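Local coordinates for putative cell adhesion protein (Parabacteroides distasonis, PDB 3LIU) that probably serves as a fimbrillin, a subunit that assembles into the pili of gut Bacteroidetes and is thought to contribute to cell adhesion, at residues N142-D147 against E162-G167; A84-V89 against L132-V137; L19-K24 against K72-Q77; M127-L132 against G167-V172; T45-V50 against I59-A64. One frame throughout, in Å; residues are numbered along the deposited sequence. Where two conformers were deposited one is given.

How the contacts relate
All five contacts lie in one lobe of the chain, within the fimbrillin family region, and together they illustrate how a beta fold changes its chemistry with position. Contact 2 and contact 4 are buried and share L132; strand 127-136 pairs with 82-90 in the first and with the start of 172-185 in the second. Contacts 3 and 5 are partly buried: each has a mainly apolar face and more polar margins, and K62 reaches from contact 5 to Q77 of contact 3. Contact 1, also partly buried, has a single parallel bridge, beyond which a carboxylate gathers loop amides. Backbone bonds from I144 and V169 tie contacts 1 and 4 to residues 19-24 of contact 3.

Contact 1. Residues N142-D147 against E162-G167; sequences NYIGYD and EVYGAG
A single carboxylate organises this meeting of a strand end and a loop. E162 leaves its backbone with CG anti to N (chi1 173°) and bends at chi2, so its head comes to lie beside the turn at G145-Y146. E162 OE2 is gripped on two sides: its syn lone pair takes G145 N at 2.9 Å, its anti lone pair G165 N at 2.8 Å. E162 OE1 accepts Y146 N, also at 2.8 Å, although this donor sits above the carboxylate plane. Three main-chain amides from both loops thus converge on one acid, an environment that would probably favour its charged form.

The backbone supplies the rest. V163 N meets Y143 O nearly along the C=O axis at 3.0 Å, and G167 N reaches D147 O at 3.1 Å from above the carbonyl plane. N142 looks elsewhere for its polar partners, V137 N for OD1 and Q18 O for ND2, while V163 CG1 presses to 3.1 Å from N142 OD1. Y143 and E162 form one parallel bridge, after which the 162-167 chain departs while I144 still pairs with strand 16-24: a short parallel pairing followed by loops whose amides bond the E162 carboxylate, within the FimA family's transthyretin-clan beta domain.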
# COMPACT_ATOMS: atom_id res chain seq x y z
N ASN A 142 -3.57 3.42 -33.34
CA ASN A 142 -4.57 2.90 -32.41
C ASN A 142 -4.55 3.70 -31.12
O ASN A 142 -3.49 3.93 -30.54
CB ASN A 142 -4.33 1.44 -32.07
CG ASN A 142 -4.52 0.54 -33.26
OD1 ASN A 142 -5.63 0.04 -33.50
ND2 ASN A 142 -3.46 0.32 -34.01
N TYR A 143 -5.74 4.09 -30.66
CA TYR A 143 -5.85 4.85 -29.43
C TYR A 143 -6.50 3.99 -28.34
O TYR A 143 -7.43 3.22 -28.60
CB TYR A 143 -6.71 6.10 -29.68
CG TYR A 143 -6.10 7.11 -30.62
CD1 TYR A 143 -5.09 7.94 -30.18
CD2 TYR A 143 -6.57 7.25 -31.92
CE1 TYR A 143 -4.52 8.85 -31.01
CE2 TYR A 143 -6.01 8.18 -32.76
CZ TYR A 143 -4.98 8.97 -32.29
OH TYR A 143 -4.38 9.92 -33.07
N ILE A 144 -5.98 4.11 -27.11
CA ILE A 144 -6.62 3.54 -25.95
C ILE A 144 -6.86 4.62 -24.93
O ILE A 144 -5.92 5.22 -24.37
CB ILE A 144 -5.78 2.40 -25.34
CG1 ILE A 144 -5.61 1.29 -26.38
CG2 ILE A 144 -6.43 1.90 -24.03
CD1 ILE A 144 -4.68 0.14 -25.93
N GLY A 145 -8.14 4.88 -24.69
CA GLY A 145 -8.57 5.82 -23.68
C GLY A 145 -8.95 7.20 -24.17
O GLY A 145 -9.16 8.10 -23.35
N TYR A 146 -9.08 7.37 -25.49
CA TYR A 146 -9.31 8.70 -26.07
C TYR A 146 -10.76 8.96 -26.43
O TYR A 146 -11.10 10.03 -26.93
CB TYR A 146 -8.44 8.88 -27.30
CG TYR A 146 -7.00 9.14 -27.02
CD1 TYR A 146 -6.15 8.11 -26.63
CD2 TYR A 146 -6.48 10.42 -27.16
CE1 TYR A 146 -4.80 8.36 -26.39
CE2 TYR A 146 -5.14 10.68 -26.94
CZ TYR A 146 -4.31 9.65 -26.53
OH TYR A 146 -2.99 9.94 -26.31
N ASP A 147 -11.63 7.97 -26.22
CA ASP A 147 -13.06 8.17 -26.47
C ASP A 147 -13.85 7.15 -25.66
O ASP A 147 -13.29 6.18 -25.15
CB ASP A 147 -13.35 7.98 -27.94
CG ASP A 147 -14.59 8.73 -28.39
OD1 ASP A 147 -15.23 9.39 -27.56
OD2 ASP A 147 -14.89 8.62 -29.59
N GLU A 162 -10.00 4.32 -31.99
CA GLU A 162 -10.09 3.96 -30.58
C GLU A 162 -10.47 2.47 -30.50
O GLU A 162 -11.47 2.02 -31.09
CB GLU A 162 -11.12 4.84 -29.87
CG GLU A 162 -11.41 4.42 -28.42
CD GLU A 162 -10.24 4.62 -27.51
OE1 GLU A 162 -9.52 5.64 -27.67
OE2 GLU A 162 -10.04 3.77 -26.60
N VAL A 163 -9.66 1.70 -29.80
CA VAL A 163 -9.79 0.25 -29.79
C VAL A 163 -10.20 -0.30 -28.43
O VAL A 163 -10.48 -1.47 -28.30
CB VAL A 163 -8.50 -0.44 -30.29
CG1 VAL A 163 -8.17 -0.01 -31.72
CG2 VAL A 163 -7.31 -0.21 -29.35
N TYR A 164 -10.28 0.56 -27.42
CA TYR A 164 -10.68 0.18 -26.07
C TYR A 164 -12.05 0.77 -25.76
O TYR A 164 -12.98 0.05 -25.39
CB TYR A 164 -9.65 0.66 -25.06
CG TYR A 164 -10.07 0.70 -23.60
CD1 TYR A 164 -10.25 -0.47 -22.86
CD2 TYR A 164 -10.20 1.90 -22.94
CE1 TYR A 164 -10.61 -0.45 -21.50
CE2 TYR A 164 -10.54 1.95 -21.56
CZ TYR A 164 -10.74 0.76 -20.86
OH TYR A 164 -11.09 0.79 -19.52
N GLY A 165 -12.20 2.09 -25.89
CA GLY A 165 -13.56 2.67 -25.93
C GLY A 165 -14.33 2.94 -24.63
O GLY A 165 -15.53 3.21 -24.68
N ALA A 166 -13.66 2.95 -23.49
CA ALA A 166 -14.36 3.23 -22.23
C ALA A 166 -13.76 4.40 -21.47
O ALA A 166 -13.69 4.39 -20.25
CB ALA A 166 -14.42 1.96 -21.35
N GLY A 167 -13.35 5.44 -22.17
CA GLY A 167 -12.77 6.60 -21.52
C GLY A 167 -11.33 6.35 -21.12
O GLY A 167 -10.79 5.29 -21.38

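Contact 2. Residues A84-V89 against L132-V137; sequences AHVVVV and LDVTLV
V86 and L132 face each other from neighbouring strands, their CB atoms 4.2 Å apart. V86 holds CG1 anti to its backbone N (chi1 179°), which swings CG2 beside that N and across to V134 CG2 at 4.0 Å; the two valines cross at about a right angle. V134 achieves its side of the meeting by placing CG2 in the crowded position between N and the carbonyl carbon (chi1 -60°). L132 sets CG anti to the carbonyl carbon, so that CB and CG lie against V86 O. Farther along, L136 uses the same first torsion and brings CD1 to 4.1 Å from A84 CB.

This is an antiparallel ladder of the transthyretin-clan domain, with A84-V134 and V86-L132 as hydrogen-bonded pairs and H85-D133 as the non-hydrogen-bonded pair between them. A84 N and V134 N each meet the other residue's carbonyl almost end-on, whereas V86 N approaches a lone pair of L132 O in the carbonyl plane. The face of A84, V86, L132 and V134 is covered by L21, which packs on V86, and by L19, which packs on L136.

On the reverse face H85 and D133 are more accessible. D133 CG is anti to its N, and D133 OD1 comes within 3.6 Å of H85 NE2, with ring and carboxylate planes tilted by 40°. E83 OE2 also lies close to D133 OD1, a like charge whose repulsion the nearby imidazole may ease.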
# COMPACT_ATOMS: atom_id res chain seq x y z
N ALA A 84 -4.21 -8.10 -28.57
CA ALA A 84 -3.19 -7.99 -27.55
C ALA A 84 -3.76 -7.71 -26.18
O ALA A 84 -4.88 -7.18 -26.03
CB ALA A 84 -2.16 -6.90 -27.93
N HIS A 85 -2.97 -8.07 -25.18
CA HIS A 85 -3.24 -7.77 -23.79
C HIS A 85 -2.29 -6.63 -23.37
O HIS A 85 -1.10 -6.70 -23.62
CB HIS A 85 -3.08 -9.00 -22.94
CG HIS A 85 -4.17 -10.01 -23.13
ND1 HIS A 85 -3.93 -11.29 -23.55
CD2 HIS A 85 -5.51 -9.91 -22.98
CE1 HIS A 85 -5.07 -11.95 -23.64
NE2 HIS A 85 -6.05 -11.13 -23.31
N VAL A 86 -2.87 -5.57 -22.80
CA VAL A 86 -2.16 -4.33 -22.50
C VAL A 86 -2.35 -4.01 -21.04
O VAL A 86 -3.46 -4.08 -20.54
CB VAL A 86 -2.75 -3.19 -23.33
CG1 VAL A 86 -2.07 -1.88 -23.03
CG2 VAL A 86 -2.67 -3.52 -24.82
N VAL A 87 -1.25 -3.66 -20.37
CA VAL A 87 -1.28 -3.22 -18.98
C VAL A 87 -0.38 -1.98 -18.83
O VAL A 87 0.66 -1.85 -19.48
CB VAL A 87 -0.90 -4.38 -18.00
CG1 VAL A 87 0.40 -5.09 -18.43
CG2 VAL A 87 -0.79 -3.86 -16.55
N VAL A 88 -0.81 -1.06 -17.99
CA VAL A 88 -0.12 0.18 -17.80
C VAL A 88 0.30 0.27 -16.36
O VAL A 88 -0.52 0.04 -15.45
CB VAL A 88 -1.05 1.35 -18.13
CG1 VAL A 88 -0.35 2.72 -17.95
CG2 VAL A 88 -1.59 1.19 -19.54
N VAL A 89 1.56 0.63 -16.14
CA VAL A 89 2.10 0.87 -14.83
C VAL A 89 2.59 2.31 -14.73
O VAL A 89 3.43 2.76 -15.50
CB VAL A 89 3.29 -0.10 -14.50
CG1 VAL A 89 3.93 0.27 -13.11
CG2 VAL A 89 2.81 -1.57 -14.50
N LEU A 132 -5.99 -5.13 -20.19
CA LEU A 132 -6.95 -4.78 -21.25
C LEU A 132 -6.83 -5.75 -22.40
O LEU A 132 -5.74 -6.25 -22.69
CB LEU A 132 -6.66 -3.35 -21.79
CG LEU A 132 -6.51 -2.26 -20.72
CD1 LEU A 132 -6.16 -0.88 -21.30
CD2 LEU A 132 -7.79 -2.16 -19.95
N ASP A 133 -7.95 -6.06 -23.04
CA ASP A 133 -7.93 -6.85 -24.26
C ASP A 133 -8.39 -5.99 -25.44
O ASP A 133 -9.51 -5.55 -25.46
CB ASP A 133 -8.84 -8.08 -24.09
CG ASP A 133 -8.91 -8.92 -25.36
OD1 ASP A 133 -7.84 -9.30 -25.90
OD2 ASP A 133 -10.03 -9.21 -25.82
N VAL A 134 -7.54 -5.80 -26.43
CA VAL A 134 -7.84 -4.97 -27.58
C VAL A 134 -7.38 -5.61 -28.89
O VAL A 134 -6.50 -6.48 -28.90
CB VAL A 134 -7.17 -3.57 -27.46
CG1 VAL A 134 -7.67 -2.86 -26.20
CG2 VAL A 134 -5.64 -3.68 -27.48
N THR A 135 -7.97 -5.18 -29.99
CA THR A 135 -7.46 -5.58 -31.32
C THR A 135 -6.85 -4.37 -32.01
O THR A 135 -7.54 -3.39 -32.32
CB THR A 135 -8.54 -6.25 -32.16
OG1 THR A 135 -9.02 -7.37 -31.43
CG2 THR A 135 -7.99 -6.70 -33.56
N LEU A 136 -5.54 -4.43 -32.20
CA LEU A 136 -4.80 -3.34 -32.83
C LEU A 136 -4.90 -3.50 -34.34
O LEU A 136 -4.64 -4.56 -34.87
CB LEU A 136 -3.33 -3.33 -32.34
CG LEU A 136 -3.11 -3.18 -30.81
CD1 LEU A 136 -1.68 -3.57 -30.35
CD2 LEU A 136 -3.46 -1.77 -30.33
N VAL A 137 -5.27 -2.42 -35.02
CA VAL A 137 -5.44 -2.42 -36.48
C VAL A 137 -4.12 -2.04 -37.13
O VAL A 137 -3.42 -1.12 -36.68
CB VAL A 137 -6.56 -1.45 -36.88
CG1 VAL A 137 -6.66 -1.31 -38.40
CG2 VAL A 137 -7.86 -1.94 -36.32

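Contact 3. Residues L19-K24 against K72-Q77; sequences LALAIK and KDVGPQ
Strand 19-24 runs antiparallel to 72-77 in the FimA-family beta domain, and a beta bulge divides their ladder into a regular half and a less regular one: the register slips by one residue between L19-Q77 and L21-V74, the extra residue lying on the 72-77 strand.

The regular half is the snug part. I23 N meets K72 O nearly along the C=O axis at 2.8 Å, and K72 N returns the bond to I23 O. I23 carries CG1 in the crowded position between N and the carbonyl carbon (chi1 68°), and chi2 of 85° then lays I23 CD1 alongside K72 CB at 4.1 Å; the lysine chain runs on, bent at chi3, to bond V43 O through NZ. Next along, V74 also puts CG1 in the crowded position (chi1 58°), pressing it to 3.5 Å from L21 CB. The inner face of L21 and I23 is closed by V86 and V88 of strand 82-90.

At the bulge L21 N reaches V74 O only weakly, at 3.4 Å, whereas the L19-Q77 pair beyond the slip keeps short bonds that are less straight. A water lies within bonding distance of L19 O (2.7 Å) and G75 O (2.9 Å). Toward solvent, exposed P76 meets A20 CB with its ring CG, while its CA-H points at L19 O, 3.2 Å from P76 CA. On the face of A20 and A22, which Y146 covers, D73 turns its carboxylate across the neighbouring strand: OD2 bonds N67 ND2, while D73 OD1 rests 3.1 Å from A22 CB.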
# COMPACT_ATOMS: atom_id res chain seq x y z
N LEU A 19 0.45 2.95 -31.36
CA LEU A 19 -0.42 2.93 -30.19
C LEU A 19 -0.17 4.20 -29.41
O LEU A 19 1.00 4.53 -29.14
CB LEU A 19 -0.11 1.72 -29.31
CG LEU A 19 -0.99 1.60 -28.06
CD1 LEU A 19 -2.49 1.48 -28.46
CD2 LEU A 19 -0.55 0.43 -27.21
N ALA A 20 -1.24 4.92 -29.09
CA ALA A 20 -1.21 6.00 -28.11
C ALA A 20 -2.27 5.69 -27.06
O ALA A 20 -3.32 5.10 -27.36
CB ALA A 20 -1.45 7.35 -28.74
N LEU A 21 -2.00 6.08 -25.83
CA LEU A 21 -2.80 5.61 -24.70
C LEU A 21 -3.03 6.77 -23.74
O LEU A 21 -2.12 7.52 -23.49
CB LEU A 21 -2.10 4.40 -24.04
CG LEU A 21 -2.84 3.64 -22.94
CD1 LEU A 21 -2.48 2.15 -22.96
CD2 LEU A 21 -2.61 4.25 -21.56
N ALA A 22 -4.27 6.95 -23.25
CA ALA A 22 -4.59 7.99 -22.28
C ALA A 22 -5.05 7.39 -20.96
O ALA A 22 -5.87 6.43 -20.95
CB ALA A 22 -5.61 8.93 -22.86
N ILE A 23 -4.51 7.89 -19.83
CA ILE A 23 -4.95 7.42 -18.48
C ILE A 23 -5.73 8.48 -17.71
O ILE A 23 -5.53 9.71 -17.91
CB ILE A 23 -3.76 6.90 -17.62
CG1 ILE A 23 -2.81 8.05 -17.24
CG2 ILE A 23 -2.98 5.81 -18.42
CD1 ILE A 23 -3.19 8.85 -15.98
N LYS A 24 -6.63 8.03 -16.86
CA LYS A 24 -7.40 8.94 -16.02
C LYS A 24 -6.54 9.41 -14.86
O LYS A 24 -5.86 8.60 -14.23
CB LYS A 24 -8.63 8.24 -15.47
CG LYS A 24 -9.63 9.16 -14.80
CD LYS A 24 -10.58 8.35 -13.88
CE LYS A 24 -11.61 7.58 -14.68
NZ LYS A 24 -12.21 6.44 -13.91
N LYS A 72 -3.66 12.06 -18.75
CA LYS A 72 -2.28 12.11 -19.22
C LYS A 72 -2.09 11.06 -20.28
O LYS A 72 -2.77 10.04 -20.24
CB LYS A 72 -1.32 11.87 -18.07
CG LYS A 72 -1.45 12.90 -16.96
CD LYS A 72 -0.25 12.89 -16.08
CE LYS A 72 0.37 14.24 -15.99
NZ LYS A 72 1.61 14.15 -15.18
N ASP A 73 -1.18 11.32 -21.21
CA ASP A 73 -1.01 10.49 -22.42
C ASP A 73 0.40 9.94 -22.49
O ASP A 73 1.35 10.54 -21.96
CB ASP A 73 -1.25 11.37 -23.68
CG ASP A 73 -2.66 11.98 -23.70
OD1 ASP A 73 -3.62 11.25 -23.33
OD2 ASP A 73 -2.83 13.18 -24.01
N VAL A 74 0.53 8.79 -23.16
CA VAL A 74 1.83 8.29 -23.61
C VAL A 74 1.80 8.34 -25.12
O VAL A 74 0.91 7.76 -25.74
CB VAL A 74 2.14 6.87 -23.08
CG1 VAL A 74 1.08 5.88 -23.51
CG2 VAL A 74 3.51 6.41 -23.54
N GLY A 75 2.76 9.03 -25.72
CA GLY A 75 2.77 9.39 -27.15
C GLY A 75 2.87 8.17 -28.02
O GLY A 75 3.19 7.09 -27.52
N PRO A 76 2.59 8.34 -29.32
CA PRO A 76 2.52 7.17 -30.18
C PRO A 76 3.75 6.33 -30.07
O PRO A 76 4.85 6.85 -30.00
CB PRO A 76 2.40 7.78 -31.58
CG PRO A 76 1.60 8.98 -31.35
CD PRO A 76 2.19 9.55 -30.05
N GLN A 77 3.57 5.02 -30.06
CA GLN A 77 4.67 4.08 -30.01
C GLN A 77 4.41 3.03 -31.05
O GLN A 77 3.28 2.61 -31.22
CB GLN A 77 4.72 3.43 -28.64
CG GLN A 77 5.66 2.25 -28.53
CD GLN A 77 7.11 2.67 -28.50
OE1 GLN A 77 7.43 3.81 -28.15
NE2 GLN A 77 7.98 1.74 -28.86
O HOH W 1 1.75 4.81 -26.52

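Contact 4. Residues M127-L132 against G167-V172; sequences MSSKVL and GPVPLV
An antiparallel bridge between strand 127-136 and the start of strand 172-185 forms this contact, where the pairing opens into an irregular segment within the fimbrillin's beta domain. S128 and V172 are the hydrogen-bonded pair. S128 N reaches V172 O at 3.0 Å and V172 N reaches S128 O at 2.8 Å, yet both donors stand well above the acceptor's carbonyl plane.

Past this bridge the chains diverge, and side chains and a water take over. L171 sets CG anti to its carbonyl carbon (chi1 -57°), carrying CD2 to 3.8 Å from S129 CB, while its own CB lies 4.0 Å from CB of M127, a selenomethionine whose chain extends away beyond CG. S129 CB also touches V169 CG1. That valine, CG1 anti to its N (chi1 -172°), meets the leucine of the other segment tip to tip, L132 CD1 to V169 CG1 at 4.1 Å, next to I144. V169 is held from behind as well, since its backbone bonds A22 and K24 of strand 16-24.

Polar groups find partners both inside and outside the contact. S128 OG has D174 OD1 and V214 O as hydrogen-bond partners beyond the two segments. A water links the chains, accepting from K130 N and donating to P170 O. S129 keeps OG in the crowded position between N and the carbonyl carbon (chi1 76°), where S129 OG accepts from V88 N and donates to a lone pair of K130 O at 2.8 Å.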
# COMPACT_ATOMS: atom_id res chain seq x y z
N MSE A 127 1.36 2.71 -9.51
CA MSE A 127 -0.06 2.40 -9.76
C MSE A 127 -0.16 1.52 -11.01
O MSE A 127 0.72 1.59 -11.87
CB MSE A 127 -0.86 3.69 -10.07
CG MSE A 127 -0.75 4.77 -9.06
SE MSE A 127 -1.01 6.49 -9.89
CE MSE A 127 -0.57 7.60 -8.32
N SER A 128 -1.23 0.75 -11.14
CA SER A 128 -1.44 -0.05 -12.33
C SER A 128 -2.88 -0.08 -12.77
O SER A 128 -3.77 0.08 -11.98
CB SER A 128 -1.02 -1.49 -12.12
OG SER A 128 -1.55 -2.00 -10.91
N SER A 129 -3.07 -0.33 -14.06
CA SER A 129 -4.36 -0.64 -14.66
C SER A 129 -4.63 -2.12 -14.57
O SER A 129 -3.76 -2.89 -14.18
CB SER A 129 -4.33 -0.24 -16.13
OG SER A 129 -3.60 -1.16 -16.93
N LYS A 130 -5.83 -2.52 -14.95
CA LYS A 130 -6.13 -3.94 -15.16
C LYS A 130 -5.54 -4.35 -16.47
O LYS A 130 -5.05 -3.50 -17.23
CB LYS A 130 -7.62 -4.16 -15.18
CG LYS A 130 -8.36 -3.67 -16.46
CD LYS A 130 -9.83 -4.10 -16.41
CE LYS A 130 -10.75 -3.32 -17.36
NZ LYS A 130 -12.01 -4.11 -17.51
N VAL A 131 -5.63 -5.64 -16.79
CA VAL A 131 -5.20 -6.10 -18.09
C VAL A 131 -6.31 -5.86 -19.12
O VAL A 131 -7.43 -6.30 -18.91
CB VAL A 131 -4.81 -7.61 -18.07
CG1 VAL A 131 -4.46 -8.10 -19.46
CG2 VAL A 131 -3.62 -7.85 -17.13
N LEU A 132 -5.99 -5.13 -20.19
CA LEU A 132 -6.95 -4.78 -21.25
C LEU A 132 -6.83 -5.75 -22.40
O LEU A 132 -5.74 -6.25 -22.69
CB LEU A 132 -6.66 -3.35 -21.79
CG LEU A 132 -6.51 -2.26 -20.72
CD1 LEU A 132 -6.16 -0.88 -21.30
CD2 LEU A 132 -7.79 -2.16 -19.95
N GLY A 167 -13.35 5.44 -22.17
CA GLY A 167 -12.77 6.60 -21.52
C GLY A 167 -11.33 6.35 -21.12
O GLY A 167 -10.79 5.29 -21.38
N PRO A 168 -10.69 7.34 -20.50
CA PRO A 168 -9.28 7.17 -20.11
C PRO A 168 -9.05 5.98 -19.16
O PRO A 168 -9.93 5.63 -18.37
CB PRO A 168 -8.92 8.52 -19.47
CG PRO A 168 -10.17 9.28 -19.30
CD PRO A 168 -11.21 8.69 -20.21
N VAL A 169 -7.90 5.33 -19.28
CA VAL A 169 -7.63 4.10 -18.51
C VAL A 169 -7.42 4.44 -17.04
O VAL A 169 -6.55 5.25 -16.72
CB VAL A 169 -6.43 3.33 -19.02
CG1 VAL A 169 -6.32 1.95 -18.29
CG2 VAL A 169 -6.54 3.19 -20.53
N PRO A 170 -8.26 3.87 -16.15
CA PRO A 170 -8.06 4.11 -14.71
C PRO A 170 -6.85 3.36 -14.19
O PRO A 170 -6.52 2.28 -14.69
CB PRO A 170 -9.35 3.59 -14.04
CG PRO A 170 -10.08 2.84 -15.04
CD PRO A 170 -9.39 2.97 -16.41
N LEU A 171 -6.17 3.97 -13.23
CA LEU A 171 -5.03 3.36 -12.55
C LEU A 171 -5.39 3.22 -11.09
O LEU A 171 -6.09 4.07 -10.56
CB LEU A 171 -3.76 4.19 -12.72
CG LEU A 171 -3.27 4.49 -14.13
CD1 LEU A 171 -1.98 5.34 -14.07
CD2 LEU A 171 -3.13 3.23 -15.00
N VAL A 172 -4.94 2.14 -10.45
CA VAL A 172 -5.14 1.92 -9.04
C VAL A 172 -3.81 1.80 -8.33
O VAL A 172 -2.95 1.04 -8.76
CB VAL A 172 -5.99 0.66 -8.77
CG1 VAL A 172 -6.18 0.48 -7.23
CG2 VAL A 172 -7.32 0.78 -9.47
O HOH W 2 -7.77 -0.33 -15.53

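Contact 5. Residues T45-V50 against I59-A64; sequences TLTVGV and IYTKDA
Y60 takes the crowded rotamer, CG lodged between its backbone N and carbonyl carbon (chi1 55°), and so the ring swings across to the neighbouring strand instead of standing out from its own. V48, with CG1 anti to N, stays beneath it: the two side chains lie side by side pointing the same way, and V48 CB sits over one ring face, 4.0 Å from the centroid, displaced toward the rim at CZ. This is a CH-pi contact. V48 CG1 continues it to the phenol end, 3.5 Å from Y60 OH, and V50 CG2 meets the ring at its edge, near CE1.

On the other face of the hairpin, T47 and T61 adopt matching torsions (chi1 -58° and -63°), each with OG1 anti to the carbonyl carbon. The two hydroxyls thereby converge across a non-hydrogen-bonded pair and share a short bond, T47 OG1 to T61 OG1 at 2.6 Å. I59 adds CG2 against T47 CG2 at 4.0 Å and lays CG1 over G49 CA, where no side chain intervenes.

The ladder beneath is regular. L46 N meets K62 O and V48 N meets Y60 O, each at 2.9 Å and almost end-on, with return bonds from K62 and Y60. K62 NZ reaches Q77 OE1 on the next strand. The hairpin's two faces thus differ in emphasis: a mainly apolar layer of L46, V48 and Y60, flanked by V86 and V88 of the neighbouring strand and with K62 at its rim, and a threonine pair alongside I59, near helix 94-101, whose hydroxyls partly satisfy each other.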
# COMPACT_ATOMS: atom_id res chain seq x y z
N THR A 45 5.63 8.87 -14.93
CA THR A 45 6.04 8.00 -16.03
C THR A 45 4.95 6.97 -16.20
O THR A 45 4.28 6.62 -15.23
CB THR A 45 7.39 7.27 -15.78
OG1 THR A 45 7.26 6.38 -14.66
CG2 THR A 45 8.57 8.23 -15.56
N LEU A 46 4.81 6.49 -17.44
CA LEU A 46 3.99 5.32 -17.75
C LEU A 46 4.80 4.25 -18.46
O LEU A 46 5.50 4.52 -19.46
CB LEU A 46 2.79 5.70 -18.61
CG LEU A 46 1.81 6.59 -17.87
CD1 LEU A 46 0.76 7.09 -18.86
CD2 LEU A 46 1.13 5.85 -16.74
N THR A 47 4.72 3.03 -17.93
CA THR A 47 5.27 1.85 -18.59
C THR A 47 4.12 1.05 -19.12
O THR A 47 3.22 0.70 -18.36
CB THR A 47 6.10 0.99 -17.62
OG1 THR A 47 7.16 1.77 -17.08
CG2 THR A 47 6.70 -0.22 -18.34
N VAL A 48 4.14 0.76 -20.41
CA VAL A 48 3.07 0.06 -21.10
C VAL A 48 3.62 -1.27 -21.63
O VAL A 48 4.68 -1.33 -22.28
CB VAL A 48 2.53 0.91 -22.25
CG1 VAL A 48 1.41 0.18 -23.01
CG2 VAL A 48 2.04 2.30 -21.73
N GLY A 49 2.94 -2.35 -21.30
CA GLY A 49 3.30 -3.66 -21.83
C GLY A 49 2.21 -4.08 -22.78
O GLY A 49 1.02 -4.14 -22.39
N VAL A 50 2.60 -4.36 -24.03
CA VAL A 50 1.64 -4.84 -25.05
C VAL A 50 2.04 -6.28 -25.45
O VAL A 50 3.13 -6.48 -25.97
CB VAL A 50 1.72 -3.95 -26.31
CG1 VAL A 50 0.62 -4.32 -27.33
CG2 VAL A 50 1.61 -2.48 -25.93
N ILE A 59 7.22 -3.54 -24.96
CA ILE A 59 7.14 -2.84 -23.66
C ILE A 59 7.99 -1.59 -23.71
O ILE A 59 9.11 -1.64 -24.20
CB ILE A 59 7.67 -3.70 -22.49
CG1 ILE A 59 6.91 -5.05 -22.42
CG2 ILE A 59 7.56 -2.91 -21.14
CD1 ILE A 59 7.72 -6.25 -22.73
N TYR A 60 7.46 -0.48 -23.21
CA TYR A 60 8.16 0.79 -23.25
C TYR A 60 7.76 1.68 -22.10
O TYR A 60 6.68 1.52 -21.52
CB TYR A 60 7.90 1.53 -24.56
CG TYR A 60 6.43 1.74 -24.85
CD1 TYR A 60 5.67 0.72 -25.37
CD2 TYR A 60 5.82 2.97 -24.62
CE1 TYR A 60 4.31 0.91 -25.68
CE2 TYR A 60 4.45 3.16 -24.91
CZ TYR A 60 3.71 2.10 -25.42
OH TYR A 60 2.39 2.22 -25.72
N THR A 61 8.61 2.65 -21.81
CA THR A 61 8.36 3.63 -20.74
C THR A 61 8.61 5.04 -21.28
O THR A 61 9.62 5.29 -21.94
CB THR A 61 9.25 3.41 -19.49
OG1 THR A 61 8.95 2.14 -18.90
CG2 THR A 61 8.96 4.51 -18.38
N LYS A 62 7.67 5.93 -21.02
CA LYS A 62 7.74 7.32 -21.44
C LYS A 62 7.23 8.20 -20.32
O LYS A 62 6.54 7.75 -19.38
CB LYS A 62 6.88 7.58 -22.69
CG LYS A 62 7.33 6.73 -23.90
CD LYS A 62 6.60 7.02 -25.19
CE LYS A 62 7.36 6.38 -26.37
NZ LYS A 62 6.46 6.11 -27.52
N ASP A 63 7.61 9.45 -20.39
CA ASP A 63 7.09 10.45 -19.46
C ASP A 63 5.65 10.68 -19.84
O ASP A 63 5.30 10.69 -21.06
CB ASP A 63 7.92 11.75 -19.52
CG ASP A 63 9.27 11.60 -18.85
OD1 ASP A 63 9.49 10.60 -18.14
OD2 ASP A 63 10.12 12.48 -19.03
N ALA A 64 4.82 10.81 -18.82
CA ALA A 64 3.39 11.05 -19.02
C ALA A 64 3.24 12.52 -19.44
O ALA A 64 3.80 13.39 -18.80
CB ALA A 64 2.61 10.75 -17.75